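Local coordinates for protein HTH-type transcriptional regulator LysG (Mycobacterium tuberculosis, PDB 3ISP) that binds DNA as a LysR-type transcriptional regulator, probably activating expression of the exporter LysE and repressing its own gene, at residues L11-A15 / L68-A72; L77-E81 / L273-I278; M163-A169 / G236-E242; F182-A188 / F210-R216; Y267-W271 / I281-V285. One frame throughout, in Å; residues are numbered along the deposited sequence.

Interaction 1 (L11-A15 / L68-A72); sequences LAALA and LLRLA
Two alpha-helical segments, 11-15 of helix 9-20 and 68-72 of helix 66-82, cross steeply: their short axes approach to 8.8 Å at a signed angle of -112°. Each keeps its i to i+4 bond, Ala15 N to Leu11 O and Ala72 N to Leu68 O, both 2.8 Å. The nearest CA pairs are Leu11-Ala72 (5.2 Å) and Ala15-Leu69 (5.6 Å), a closeness that alanine permits. Along 68-72, Leu68 (mt) points toward the other helix; its CB lies 3.8 Å from Leu14 CD2 and 3.9 Å from Leu11 CD2. Leu69 starts sideways, with chi1 off-well at -95° and chi2 t, and brings CD2 to 3.7 Å from Ala15 CA and 4.1 Å from Leu14 CG. Leu71 (tp) sets CD2 3.7 Å from Leu11 CD2. Ala72 closes the row, its CB 3.7 Å from Leu11 CB and 3.8 Å from Ala15 CB. Leu11 is mt and Leu14 tp, and all these cross-contacts are apolar. Leu68 also touches Leu44 of helix 34-48, and Leu71 packs on Leu78 of the second subunit. This is the packing of the first helix of a LysR-type winged helix-turn-helix domain against the long linker helix through which such regulators dimerise.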
# COMPACT_ATOMS: atom_id res chain seq x y z
N LEU A 11 -24.48 8.56 -14.51
CA LEU A 11 -24.01 7.56 -13.56
C LEU A 11 -23.84 6.25 -14.29
O LEU A 11 -22.84 5.55 -14.12
CB LEU A 11 -25.03 7.36 -12.45
CG LEU A 11 -25.38 8.61 -11.66
CD1 LEU A 11 -26.70 8.44 -10.92
CD2 LEU A 11 -24.26 8.94 -10.69
N ALA A 12 -24.84 5.91 -15.10
CA ALA A 12 -24.79 4.67 -15.86
C ALA A 12 -23.43 4.59 -16.54
O ALA A 12 -22.74 3.58 -16.45
CB ALA A 12 -25.91 4.64 -16.88
N ALA A 13 -23.06 5.68 -17.21
CA ALA A 13 -21.80 5.76 -17.93
C ALA A 13 -20.61 5.48 -17.01
O ALA A 13 -19.75 4.64 -17.32
CB ALA A 13 -21.66 7.14 -18.56
N LEU A 14 -20.57 6.19 -15.89
CA LEU A 14 -19.53 6.02 -14.89
C LEU A 14 -19.40 4.55 -14.52
O LEU A 14 -18.39 3.90 -14.80
CB LEU A 14 -19.90 6.82 -13.65
CG LEU A 14 -18.82 6.92 -12.59
CD1 LEU A 14 -17.55 7.38 -13.24
CD2 LEU A 14 -19.23 7.86 -11.49
N ALA A 15 -20.45 4.05 -13.87
CA ALA A 15 -20.48 2.70 -13.31
C ALA A 15 -20.04 1.67 -14.33
O ALA A 15 -19.37 0.70 -13.99
CB ALA A 15 -21.88 2.38 -12.79
N LEU A 68 -20.62 8.31 -6.23
CA LEU A 68 -21.51 8.22 -7.38
C LEU A 68 -21.57 6.79 -7.93
O LEU A 68 -22.53 6.42 -8.59
CB LEU A 68 -21.09 9.19 -8.49
CG LEU A 68 -20.72 10.64 -8.15
CD1 LEU A 68 -20.76 11.48 -9.43
CD2 LEU A 68 -21.63 11.24 -7.09
N LEU A 69 -20.53 6.01 -7.68
CA LEU A 69 -20.52 4.61 -8.05
C LEU A 69 -21.63 3.90 -7.30
O LEU A 69 -22.41 3.14 -7.87
CB LEU A 69 -19.20 3.97 -7.67
CG LEU A 69 -18.17 3.93 -8.78
CD1 LEU A 69 -17.15 2.87 -8.46
CD2 LEU A 69 -18.88 3.62 -10.10
N ARG A 70 -21.66 4.15 -6.00
CA ARG A 70 -22.70 3.65 -5.12
C ARG A 70 -24.05 4.17 -5.59
O ARG A 70 -25.01 3.41 -5.75
CB ARG A 70 -22.43 4.08 -3.68
CG ARG A 70 -23.45 3.61 -2.68
CD ARG A 70 -23.01 3.86 -1.25
NE ARG A 70 -23.07 5.28 -0.93
CZ ARG A 70 -22.01 6.07 -0.81
NH1 ARG A 70 -20.78 5.58 -0.98
NH2 ARG A 70 -22.18 7.35 -0.52
N LEU A 71 -24.11 5.48 -5.81
CA LEU A 71 -25.33 6.14 -6.27
C LEU A 71 -25.92 5.45 -7.49
O LEU A 71 -27.13 5.25 -7.59
CB LEU A 71 -25.04 7.60 -6.60
CG LEU A 71 -26.26 8.40 -7.07
CD1 LEU A 71 -27.33 8.42 -5.99
CD2 LEU A 71 -25.87 9.81 -7.44
N ALA A 72 -25.05 5.10 -8.43
CA ALA A 72 -25.50 4.45 -9.65
C ALA A 72 -26.19 3.11 -9.32
O ALA A 72 -27.20 2.76 -9.94
CB ALA A 72 -24.33 4.24 -10.61

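Interaction 2 (L77-E81 / L273-I278); sequences LLESE and LDSPII
Segment 77-81 is alpha-helical, with Glu81 N bonded to Leu77 O at 3.1 Å; segment 273-278 is extended up to Ser275 and helical from Pro276. The nearest CA atoms, Leu78 and Ser275, are 6.9 Å apart. Leu77 (tp) points toward the second segment, placing CD1 4.0 Å from Ile277 CD1 and CD2 3.9 Å from Ile278 CD1. Leu78 (mt) sets out sideways, but CD2 reaches 3.2 Å from Asp274 O, and CG lies 4.3 Å from Leu273 CD2; it also packs on Leu78 of the second subunit. The linker helix of this LysR-type regulator thus meets the N-terminus of a regulatory-domain helix, where Ser275 is the N-cap and its OG accepts a weak bond from Ile278 N (3.4 Å). Glu81, chi1 m and chi2 t, covers that terminus: Ser275 OG donates to Glu81 OE1 at 2.6 Å, and Ile277 N to Glu81 OE2 at 2.9 Å and 153°, although the position of OE2 is less certain. Pro276 CD lies 3.4 Å from Glu81 OE1.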
# COMPACT_ATOMS: atom_id res chain seq x y z
N LEU A 77 -31.08 -0.44 -8.50
CA LEU A 77 -31.92 -1.38 -7.77
C LEU A 77 -33.28 -0.75 -7.48
O LEU A 77 -34.32 -1.38 -7.67
CB LEU A 77 -31.27 -1.82 -6.46
CG LEU A 77 -32.18 -2.63 -5.54
CD1 LEU A 77 -32.43 -4.02 -6.09
CD2 LEU A 77 -31.56 -2.72 -4.18
N LEU A 78 -33.25 0.50 -7.04
CA LEU A 78 -34.46 1.27 -6.83
C LEU A 78 -35.30 1.28 -8.09
O LEU A 78 -36.51 1.07 -8.06
CB LEU A 78 -34.12 2.70 -6.43
CG LEU A 78 -33.75 2.88 -4.96
CD1 LEU A 78 -33.59 4.36 -4.62
CD2 LEU A 78 -34.81 2.23 -4.09
N GLU A 79 -34.63 1.50 -9.21
CA GLU A 79 -35.32 1.55 -10.49
C GLU A 79 -35.98 0.22 -10.87
O GLU A 79 -37.15 0.20 -11.24
CB GLU A 79 -34.36 2.01 -11.58
CG GLU A 79 -34.91 1.85 -12.98
CD GLU A 79 -33.88 2.23 -14.02
OE1 GLU A 79 -33.49 3.42 -14.06
OE2 GLU A 79 -33.45 1.33 -14.77
N SER A 80 -35.25 -0.89 -10.77
CA SER A 80 -35.80 -2.16 -11.22
C SER A 80 -36.89 -2.70 -10.29
O SER A 80 -37.70 -3.53 -10.68
CB SER A 80 -34.69 -3.20 -11.51
OG SER A 80 -34.15 -3.79 -10.34
N GLU A 81 -36.92 -2.19 -9.07
CA GLU A 81 -38.03 -2.50 -8.17
C GLU A 81 -39.26 -1.62 -8.40
O GLU A 81 -40.39 -2.09 -8.31
CB GLU A 81 -37.58 -2.34 -6.72
CG GLU A 81 -36.80 -3.49 -6.20
CD GLU A 81 -36.66 -3.41 -4.71
OE1 GLU A 81 -36.58 -2.27 -4.20
OE2 GLU A 81 -36.67 -4.47 -4.06
N LEU A 273 -32.03 2.83 2.37
CA LEU A 273 -33.01 3.23 1.39
C LEU A 273 -34.20 2.31 1.55
O LEU A 273 -34.16 1.40 2.36
CB LEU A 273 -32.45 3.13 -0.03
CG LEU A 273 -31.75 1.83 -0.45
CD1 LEU A 273 -32.75 0.69 -0.59
CD2 LEU A 273 -31.00 2.05 -1.76
N ASP A 274 -35.26 2.56 0.80
CA ASP A 274 -36.41 1.66 0.80
C ASP A 274 -36.28 0.59 -0.28
O ASP A 274 -35.96 0.88 -1.44
CB ASP A 274 -37.70 2.44 0.59
CG ASP A 274 -38.11 3.22 1.82
OD1 ASP A 274 -37.59 2.89 2.92
OD2 ASP A 274 -38.93 4.16 1.68
N SER A 275 -36.54 -0.65 0.08
CA SER A 275 -36.45 -1.72 -0.89
C SER A 275 -37.06 -2.98 -0.33
O SER A 275 -36.58 -3.52 0.66
CB SER A 275 -35.00 -1.97 -1.29
OG SER A 275 -34.93 -2.90 -2.35
N PRO A 276 -38.14 -3.45 -0.94
CA PRO A 276 -38.67 -4.74 -0.51
C PRO A 276 -37.60 -5.83 -0.56
O PRO A 276 -37.58 -6.68 0.33
CB PRO A 276 -39.80 -4.99 -1.52
CG PRO A 276 -40.26 -3.61 -1.87
CD PRO A 276 -39.02 -2.76 -1.90
N ILE A 277 -36.71 -5.81 -1.54
CA ILE A 277 -35.66 -6.83 -1.59
C ILE A 277 -34.68 -6.68 -0.43
O ILE A 277 -34.36 -7.66 0.23
CB ILE A 277 -34.89 -6.88 -2.92
CG1 ILE A 277 -35.85 -7.03 -4.10
CG2 ILE A 277 -33.98 -8.08 -2.95
CD1 ILE A 277 -35.18 -6.82 -5.45
N ILE A 278 -34.21 -5.47 -0.17
CA ILE A 278 -33.32 -5.25 0.96
C ILE A 278 -33.93 -5.69 2.31
O ILE A 278 -33.39 -6.56 2.99
CB ILE A 278 -32.87 -3.78 1.07
CG1 ILE A 278 -32.14 -3.36 -0.21
CG2 ILE A 278 -31.97 -3.60 2.28
CD1 ILE A 278 -31.18 -4.39 -0.72

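Interaction 3 (M163-A169 / G236-E242); sequences MRYLPVA and GWGMFPE
This is antiparallel beta pairing at one edge, within this chain, of the regulatory-domain sheet, where strand 238-241 lies beside strand 155-169. The short axes approach to 4.3 Å at 141°. Leu166-Phe240 and Val168-Gly238 are hydrogen-bonded pairs: N to O distances are 3.0 Å from Leu166 to Phe240 and 3.0 Å in return, and 2.9 Å from Val168 to Gly238 and 3.0 Å in return. Tyr165-Pro241 and Pro167-Met239 are non-hydrogen-bonded pairs, with CA atoms 4.6 and 4.5 Å apart. Past the N-cap Pro241, Glu242 N still reaches Arg164 O at 2.9 Å. On one face Met239, chi1 and chi2 both m, brings CE 3.7 Å from Tyr165 CB and 3.9 Å from Pro167 CG; Tyr165 (chi1 m) sets CE1 3.7 Å from Pro241 CD. On the opposite face, with Leu166, Val168 CG2 meets Phe240 CD2 at 3.3 Å, both chi1 m. The prolines, lacking N-H, occupy non-hydrogen-bonded positions, so neither costs this ladder a bond: the backbone fixes the register and apolar side chains cover both faces.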
# COMPACT_ATOMS: atom_id res chain seq x y z
N MET A 163 -20.39 -13.07 18.26
CA MET A 163 -19.84 -14.41 18.00
C MET A 163 -18.79 -14.69 19.06
O MET A 163 -17.95 -13.83 19.33
CB MET A 163 -19.24 -14.48 16.58
CG MET A 163 -18.44 -15.74 16.24
SD MET A 163 -18.13 -15.97 14.47
CE MET A 163 -17.66 -14.31 14.04
N ARG A 164 -18.84 -15.85 19.70
CA ARG A 164 -17.81 -16.17 20.69
C ARG A 164 -16.65 -16.96 20.10
O ARG A 164 -16.85 -17.89 19.31
CB ARG A 164 -18.38 -16.92 21.89
CG ARG A 164 -17.31 -17.30 22.89
CD ARG A 164 -17.87 -17.53 24.27
NE ARG A 164 -18.58 -16.36 24.77
CZ ARG A 164 -19.56 -16.42 25.67
NH1 ARG A 164 -19.93 -17.58 26.17
NH2 ARG A 164 -20.17 -15.31 26.05
N TYR A 165 -15.43 -16.60 20.49
CA TYR A 165 -14.22 -17.27 20.03
C TYR A 165 -13.48 -17.97 21.17
O TYR A 165 -13.05 -17.32 22.12
CB TYR A 165 -13.29 -16.26 19.36
CG TYR A 165 -13.71 -15.85 17.98
CD1 TYR A 165 -13.27 -16.53 16.86
CD2 TYR A 165 -14.55 -14.75 17.79
CE1 TYR A 165 -13.65 -16.16 15.60
CE2 TYR A 165 -14.94 -14.37 16.52
CZ TYR A 165 -14.49 -15.08 15.43
OH TYR A 165 -14.88 -14.72 14.16
N LEU A 166 -13.31 -19.29 21.05
CA LEU A 166 -12.59 -20.10 22.05
C LEU A 166 -11.17 -20.35 21.59
O LEU A 166 -10.96 -20.73 20.44
CB LEU A 166 -13.29 -21.45 22.23
CG LEU A 166 -14.78 -21.28 22.50
CD1 LEU A 166 -15.51 -22.61 22.62
CD2 LEU A 166 -14.94 -20.46 23.77
N PRO A 167 -10.19 -20.14 22.48
CA PRO A 167 -8.79 -20.44 22.15
C PRO A 167 -8.55 -21.94 22.22
O PRO A 167 -8.63 -22.49 23.32
CB PRO A 167 -8.00 -19.76 23.28
CG PRO A 167 -9.04 -19.14 24.19
CD PRO A 167 -10.36 -19.78 23.88
N VAL A 168 -8.29 -22.60 21.10
CA VAL A 168 -8.24 -24.05 21.11
C VAL A 168 -7.02 -24.67 20.43
O VAL A 168 -6.19 -23.96 19.84
CB VAL A 168 -9.53 -24.67 20.52
CG1 VAL A 168 -10.67 -24.52 21.48
CG2 VAL A 168 -9.86 -24.03 19.20
N ALA A 169 -6.91 -25.99 20.55
CA ALA A 169 -5.83 -26.78 19.99
C ALA A 169 -6.14 -28.25 20.22
O ALA A 169 -7.05 -28.58 20.98
CB ALA A 169 -4.50 -26.43 20.64
N GLY A 236 -0.57 -25.48 16.03
CA GLY A 236 -0.63 -24.39 16.98
C GLY A 236 -2.01 -24.19 17.56
O GLY A 236 -2.95 -24.88 17.16
N TRP A 237 -2.14 -23.27 18.52
CA TRP A 237 -3.45 -22.90 19.05
C TRP A 237 -3.97 -21.67 18.29
O TRP A 237 -3.18 -20.88 17.76
CB TRP A 237 -3.40 -22.61 20.57
CG TRP A 237 -2.63 -21.36 20.93
CD1 TRP A 237 -1.29 -21.26 21.13
CD2 TRP A 237 -3.15 -20.04 21.10
NE1 TRP A 237 -0.94 -19.97 21.43
CE2 TRP A 237 -2.07 -19.20 21.41
CE3 TRP A 237 -4.43 -19.49 21.01
CZ2 TRP A 237 -2.24 -17.83 21.65
CZ3 TRP A 237 -4.59 -18.14 21.25
CH2 TRP A 237 -3.49 -17.33 21.56
N GLY A 238 -5.29 -21.52 18.25
CA GLY A 238 -5.93 -20.42 17.56
C GLY A 238 -7.37 -20.17 18.00
O GLY A 238 -7.99 -21.02 18.63
N MET A 239 -7.90 -18.99 17.67
CA MET A 239 -9.27 -18.66 18.05
C MET A 239 -10.30 -19.17 17.03
O MET A 239 -10.23 -18.86 15.84
CB MET A 239 -9.40 -17.15 18.25
CG MET A 239 -8.27 -16.51 19.03
SD MET A 239 -8.34 -16.80 20.80
CE MET A 239 -10.08 -17.08 21.08
N PHE A 240 -11.27 -19.92 17.53
CA PHE A 240 -12.28 -20.55 16.68
C PHE A 240 -13.69 -20.14 17.06
O PHE A 240 -14.06 -20.14 18.23
CB PHE A 240 -12.19 -22.07 16.82
CG PHE A 240 -11.16 -22.71 15.92
CD1 PHE A 240 -11.55 -23.44 14.81
CD2 PHE A 240 -9.81 -22.60 16.20
CE1 PHE A 240 -10.61 -24.04 13.99
CE2 PHE A 240 -8.87 -23.21 15.38
CZ PHE A 240 -9.28 -23.93 14.27
N PRO A 241 -14.51 -19.80 16.06
CA PRO A 241 -15.91 -19.58 16.38
C PRO A 241 -16.40 -20.79 17.15
O PRO A 241 -16.17 -21.90 16.70
CB PRO A 241 -16.58 -19.54 15.00
CG PRO A 241 -15.51 -19.08 14.09
CD PRO A 241 -14.23 -19.68 14.62
N GLU A 242 -17.04 -20.58 18.29
CA GLU A 242 -17.51 -21.69 19.09
C GLU A 242 -18.35 -22.69 18.31
O GLU A 242 -18.21 -23.89 18.52
CB GLU A 242 -18.26 -21.23 20.33
CG GLU A 242 -18.76 -22.37 21.17
CD GLU A 242 -19.71 -21.93 22.25
OE1 GLU A 242 -19.33 -21.03 23.02
OE2 GLU A 242 -20.83 -22.48 22.32

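Interaction 4 (F182-A188 / F210-R216); sequences FTAAAAA and FRRAITR
Two irregular segments of the LysR substrate-binding domain, whose fold is that of the periplasmic binding proteins, meet at the surface on the loops before and after helix 201-210. Residues 184-188 have helical phi/psi without the regular helical bonds; one i to i+4 bond, Ala187 N to Thr183 O at 2.7 Å, spans the start of the turn. Residues 210-216 form no regular helix or strand, and Arg211 turns the chain out of the helix with phi 47°. The nearest CA pairs are Ala184-Phe210 (6.9 Å) and Ala188-Arg216 (4.8 Å). Phe210 buries the most surface. With chi1 m and chi2 96°, it directs its ring edge at the face of Phe182 (chi1 t), a T-shaped pair with centroids 5.5 Å apart and planes at 66°. The face of the Phe210 ring is covered by Ala184, second in buried area, whose CB lies 3.6 Å from Phe210 CD2 and 3.9 Å from Arg212 NH1. Ile214 (mm) comes third, pointing toward the other segment between Ala184 and Ala188. Phe182 also meets Trp237 edge-to-face, and Arg216 turns its guanidinium to a salt bridge with Asp203, leaving its CB 3.5 Å from Ala187 O. At Ile214, CD1 lies 4.4 Å from Ala184 CB, while CG2 rests 3.4 Å from Ala188 CB.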
# COMPACT_ATOMS: atom_id res chain seq x y z
N PHE A 182 -1.49 -22.50 30.39
CA PHE A 182 -1.37 -21.36 29.49
C PHE A 182 -0.64 -20.17 30.13
O PHE A 182 -1.20 -19.07 30.26
CB PHE A 182 -2.76 -20.97 28.96
CG PHE A 182 -2.73 -20.16 27.69
CD1 PHE A 182 -1.78 -20.41 26.71
CD2 PHE A 182 -3.66 -19.15 27.48
CE1 PHE A 182 -1.75 -19.66 25.55
CE2 PHE A 182 -3.64 -18.40 26.31
CZ PHE A 182 -2.68 -18.65 25.35
N THR A 183 0.61 -20.40 30.51
CA THR A 183 1.43 -19.36 31.12
C THR A 183 2.00 -18.41 30.07
O THR A 183 2.04 -18.75 28.89
CB THR A 183 2.59 -20.00 31.87
OG1 THR A 183 2.09 -21.06 32.68
CG2 THR A 183 3.30 -18.96 32.74
N ALA A 184 2.44 -17.24 30.49
CA ALA A 184 3.09 -16.29 29.58
C ALA A 184 4.51 -16.75 29.18
O ALA A 184 5.12 -16.19 28.27
CB ALA A 184 3.12 -14.89 30.19
N ALA A 185 5.03 -17.76 29.86
CA ALA A 185 6.31 -18.33 29.48
C ALA A 185 6.05 -19.43 28.47
O ALA A 185 6.85 -19.65 27.55
CB ALA A 185 7.05 -18.89 30.69
N ALA A 186 4.92 -20.12 28.64
CA ALA A 186 4.51 -21.17 27.72
C ALA A 186 3.95 -20.56 26.44
O ALA A 186 4.22 -21.05 25.35
CB ALA A 186 3.48 -22.08 28.37
N ALA A 187 3.19 -19.47 26.58
CA ALA A 187 2.55 -18.81 25.44
C ALA A 187 3.54 -18.07 24.55
O ALA A 187 3.24 -17.76 23.40
CB ALA A 187 1.45 -17.88 25.92
N ALA A 188 4.73 -17.79 25.09
CA ALA A 188 5.80 -17.18 24.32
C ALA A 188 6.51 -18.22 23.47
O ALA A 188 7.24 -17.88 22.54
CB ALA A 188 6.79 -16.51 25.24
N PHE A 210 -3.10 -11.94 29.72
CA PHE A 210 -1.86 -11.56 30.40
C PHE A 210 -1.67 -10.05 30.45
O PHE A 210 -0.56 -9.57 30.68
CB PHE A 210 -0.66 -12.21 29.72
CG PHE A 210 -0.77 -13.71 29.56
CD1 PHE A 210 -1.23 -14.26 28.38
CD2 PHE A 210 -0.40 -14.56 30.59
CE1 PHE A 210 -1.33 -15.63 28.23
CE2 PHE A 210 -0.49 -15.93 30.45
CZ PHE A 210 -0.96 -16.47 29.27
N ARG A 211 -2.75 -9.31 30.24
CA ARG A 211 -2.74 -7.85 30.38
C ARG A 211 -1.54 -7.23 29.67
O ARG A 211 -1.23 -6.05 29.86
CB ARG A 211 -2.75 -7.47 31.87
CG ARG A 211 -3.55 -8.43 32.74
CD ARG A 211 -2.89 -8.64 34.10
NE ARG A 211 -2.95 -10.03 34.54
CZ ARG A 211 -3.71 -10.48 35.54
NH1 ARG A 211 -4.49 -9.65 36.22
NH2 ARG A 211 -3.68 -11.77 35.86
N ARG A 212 -0.89 -8.04 28.84
CA ARG A 212 0.35 -7.66 28.17
C ARG A 212 0.25 -7.97 26.68
O ARG A 212 -0.77 -7.70 26.05
CB ARG A 212 1.52 -8.43 28.79
CG ARG A 212 2.90 -7.84 28.55
CD ARG A 212 3.97 -8.88 28.85
NE ARG A 212 3.66 -9.64 30.06
CZ ARG A 212 4.29 -10.75 30.43
NH1 ARG A 212 3.93 -11.37 31.55
NH2 ARG A 212 5.27 -11.24 29.68
N ALA A 213 1.32 -8.53 26.13
CA ALA A 213 1.38 -8.89 24.71
C ALA A 213 2.66 -9.68 24.49
O ALA A 213 3.76 -9.19 24.77
CB ALA A 213 1.35 -7.65 23.82
N ILE A 214 2.50 -10.89 23.97
CA ILE A 214 3.60 -11.85 23.87
C ILE A 214 3.90 -12.20 22.42
O ILE A 214 3.04 -12.74 21.73
CB ILE A 214 3.22 -13.15 24.59
CG1 ILE A 214 2.40 -12.86 25.85
CG2 ILE A 214 4.46 -14.01 24.87
CD1 ILE A 214 3.14 -12.04 26.88
N THR A 215 5.11 -11.94 21.95
CA THR A 215 5.47 -12.42 20.62
C THR A 215 5.87 -13.91 20.64
O THR A 215 6.61 -14.37 21.52
CB THR A 215 6.53 -11.55 19.92
OG1 THR A 215 7.76 -11.57 20.67
CG2 THR A 215 6.03 -10.11 19.79
N ARG A 216 5.34 -14.66 19.68
CA ARG A 216 5.50 -16.11 19.63
C ARG A 216 5.70 -16.60 18.21
O ARG A 216 5.57 -15.84 17.26
CB ARG A 216 4.26 -16.78 20.21
CG ARG A 216 2.97 -16.30 19.56
CD ARG A 216 1.83 -16.26 20.56
NE ARG A 216 0.59 -15.69 20.03
CZ ARG A 216 0.45 -14.44 19.62
NH1 ARG A 216 1.48 -13.61 19.61
NH2 ARG A 216 -0.72 -14.02 19.18

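Interaction 5 (Y267-W271 / I281-V285); sequences YWQCW and ITDTV
Segment 267-271 is a beta strand and 281-285 an alpha helix, with Val285 N bonded to Ile281 O at 2.8 Å. Their short axes run nearly antiparallel, at 173° between N-to-C directions, and approach to 10.1 Å, a spacing that side chains must fill. The nearest CA atoms are those of Trp268 and Val285, 7.6 Å apart. Strand alternation sends Trp268 and Cys270 toward the helix, whereas Gln269 is out of its reach and makes hydrogen bonds to Glu148, Asn150 and Val152. Trp268, with chi1 t (163°) and chi2 -100°, has the most surface buried, 99 Å² of the 224 Å² summed over both segments. In this regulatory domain, the short connection between strand 255-271 and helix 276-288 brings the helix back antiparallel against the face of the mixed sheet, giving the layered alpha/beta packing of the periplasmic binding protein fold. Val285 (chi1 t) lies over the indole: its CG2 makes a CH-pi contact 3.8 Å from the centroid of the Trp268 six-membered ring, 15° off the normal, and its CG1 is 3.6 Å from Trp268 CE3. At the ring edge Trp268 NE1 donates to Thr282 OG1 at 3.0 Å and 145°. That hydroxyl, set by chi1 m, also bonds to Ile278 O one helical turn back. Ile281 CG2 packs 3.9 Å from Trp268 CZ2, and Cys270 SG sits 3.6 Å from Thr282 OG1.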
# COMPACT_ATOMS: atom_id res chain seq x y z
N TYR A 267 -22.38 -7.03 12.99
CA TYR A 267 -23.39 -6.11 12.50
C TYR A 267 -23.80 -6.45 11.07
O TYR A 267 -22.98 -6.89 10.29
CB TYR A 267 -22.86 -4.69 12.57
CG TYR A 267 -22.42 -4.30 13.95
CD1 TYR A 267 -23.30 -3.68 14.83
CD2 TYR A 267 -21.14 -4.58 14.39
CE1 TYR A 267 -22.92 -3.35 16.10
CE2 TYR A 267 -20.74 -4.24 15.66
CZ TYR A 267 -21.64 -3.63 16.52
OH TYR A 267 -21.25 -3.30 17.80
N TRP A 268 -25.06 -6.26 10.73
CA TRP A 268 -25.45 -6.31 9.33
C TRP A 268 -25.64 -4.89 8.82
O TRP A 268 -26.59 -4.21 9.19
CB TRP A 268 -26.72 -7.16 9.15
CG TRP A 268 -27.44 -6.96 7.83
CD1 TRP A 268 -28.54 -6.19 7.62
CD2 TRP A 268 -27.12 -7.55 6.56
NE1 TRP A 268 -28.92 -6.26 6.30
CE2 TRP A 268 -28.06 -7.09 5.63
CE3 TRP A 268 -26.12 -8.43 6.12
CZ2 TRP A 268 -28.04 -7.47 4.30
CZ3 TRP A 268 -26.11 -8.81 4.80
CH2 TRP A 268 -27.05 -8.33 3.90
N GLN A 269 -24.70 -4.43 7.99
CA GLN A 269 -24.80 -3.14 7.32
C GLN A 269 -25.34 -3.28 5.89
O GLN A 269 -24.83 -4.10 5.12
CB GLN A 269 -23.44 -2.43 7.30
CG GLN A 269 -22.97 -2.06 8.67
CD GLN A 269 -22.01 -0.88 8.70
OE1 GLN A 269 -22.19 0.10 7.98
NE2 GLN A 269 -21.01 -0.95 9.56
N CYS A 270 -26.36 -2.49 5.55
CA CYS A 270 -26.92 -2.51 4.20
C CYS A 270 -27.36 -1.12 3.73
O CYS A 270 -27.51 -0.19 4.53
CB CYS A 270 -28.09 -3.48 4.11
SG CYS A 270 -29.53 -3.04 5.10
N TRP A 271 -27.55 -0.99 2.41
CA TRP A 271 -27.98 0.27 1.81
C TRP A 271 -29.14 0.91 2.55
O TRP A 271 -30.22 0.33 2.64
CB TRP A 271 -28.41 0.07 0.36
CG TRP A 271 -27.28 -0.14 -0.58
CD1 TRP A 271 -25.96 0.14 -0.36
CD2 TRP A 271 -27.37 -0.66 -1.91
NE1 TRP A 271 -25.22 -0.20 -1.47
CE2 TRP A 271 -26.06 -0.69 -2.44
CE3 TRP A 271 -28.42 -1.12 -2.71
CZ2 TRP A 271 -25.78 -1.15 -3.72
CZ3 TRP A 271 -28.14 -1.58 -3.99
CH2 TRP A 271 -26.83 -1.60 -4.48
N ILE A 281 -34.02 -9.45 2.53
CA ILE A 281 -32.69 -9.99 2.79
C ILE A 281 -32.30 -9.73 4.25
O ILE A 281 -31.83 -10.62 4.94
CB ILE A 281 -31.63 -9.37 1.85
CG1 ILE A 281 -31.96 -9.68 0.39
CG2 ILE A 281 -30.24 -9.90 2.16
CD1 ILE A 281 -31.35 -10.96 -0.11
N THR A 282 -32.54 -8.51 4.72
CA THR A 282 -32.22 -8.13 6.10
C THR A 282 -32.93 -9.03 7.11
O THR A 282 -32.32 -9.46 8.09
CB THR A 282 -32.57 -6.66 6.39
OG1 THR A 282 -31.82 -5.81 5.51
CG2 THR A 282 -32.23 -6.29 7.82
N ASP A 283 -34.20 -9.32 6.87
CA ASP A 283 -34.94 -10.20 7.76
C ASP A 283 -34.28 -11.54 7.84
O ASP A 283 -34.12 -12.11 8.92
CB ASP A 283 -36.38 -10.39 7.30
CG ASP A 283 -37.28 -9.27 7.76
OD1 ASP A 283 -36.81 -8.48 8.62
OD2 ASP A 283 -38.43 -9.18 7.27
N THR A 284 -33.91 -12.07 6.68
CA THR A 284 -33.30 -13.37 6.61
C THR A 284 -31.94 -13.39 7.32
O THR A 284 -31.69 -14.24 8.16
CB THR A 284 -33.18 -13.80 5.17
OG1 THR A 284 -34.50 -13.95 4.64
CG2 THR A 284 -32.42 -15.11 5.06
N VAL A 285 -31.08 -12.44 6.99
CA VAL A 285 -29.80 -12.35 7.67
C VAL A 285 -29.99 -12.26 9.17
O VAL A 285 -29.38 -13.00 9.91
CB VAL A 285 -28.96 -11.17 7.15
CG1 VAL A 285 -27.76 -10.93 8.05
CG2 VAL A 285 -28.52 -11.44 5.71

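Along the rod, from the DNA-binding end to the far part of the regulatory domain, the contacts run 1, 2, 5, 3, 4. In sequence, interaction 1 closes before interaction 2 opens, and interactions 3 and 4 are nested inside the loop closed by interaction 2. Interactions 1 and 2 share helix 66-82, centres 16 Å apart, and both touch the second subunit. Interactions 2 and 5 share helix 276-288, their segments alternating; Leu77 CD2 meets Trp271 CZ3 at 3.6 Å, joining linker helix to sheet. Interactions 5 and 3 reach neighbouring strands of that sheet. Interaction 4 touches interaction 3 through Phe182 CZ and Trp237 CZ2 (3.8 Å). Centres 1 and 4 lie 50 Å apart, so linker and sheet bridge distant regions.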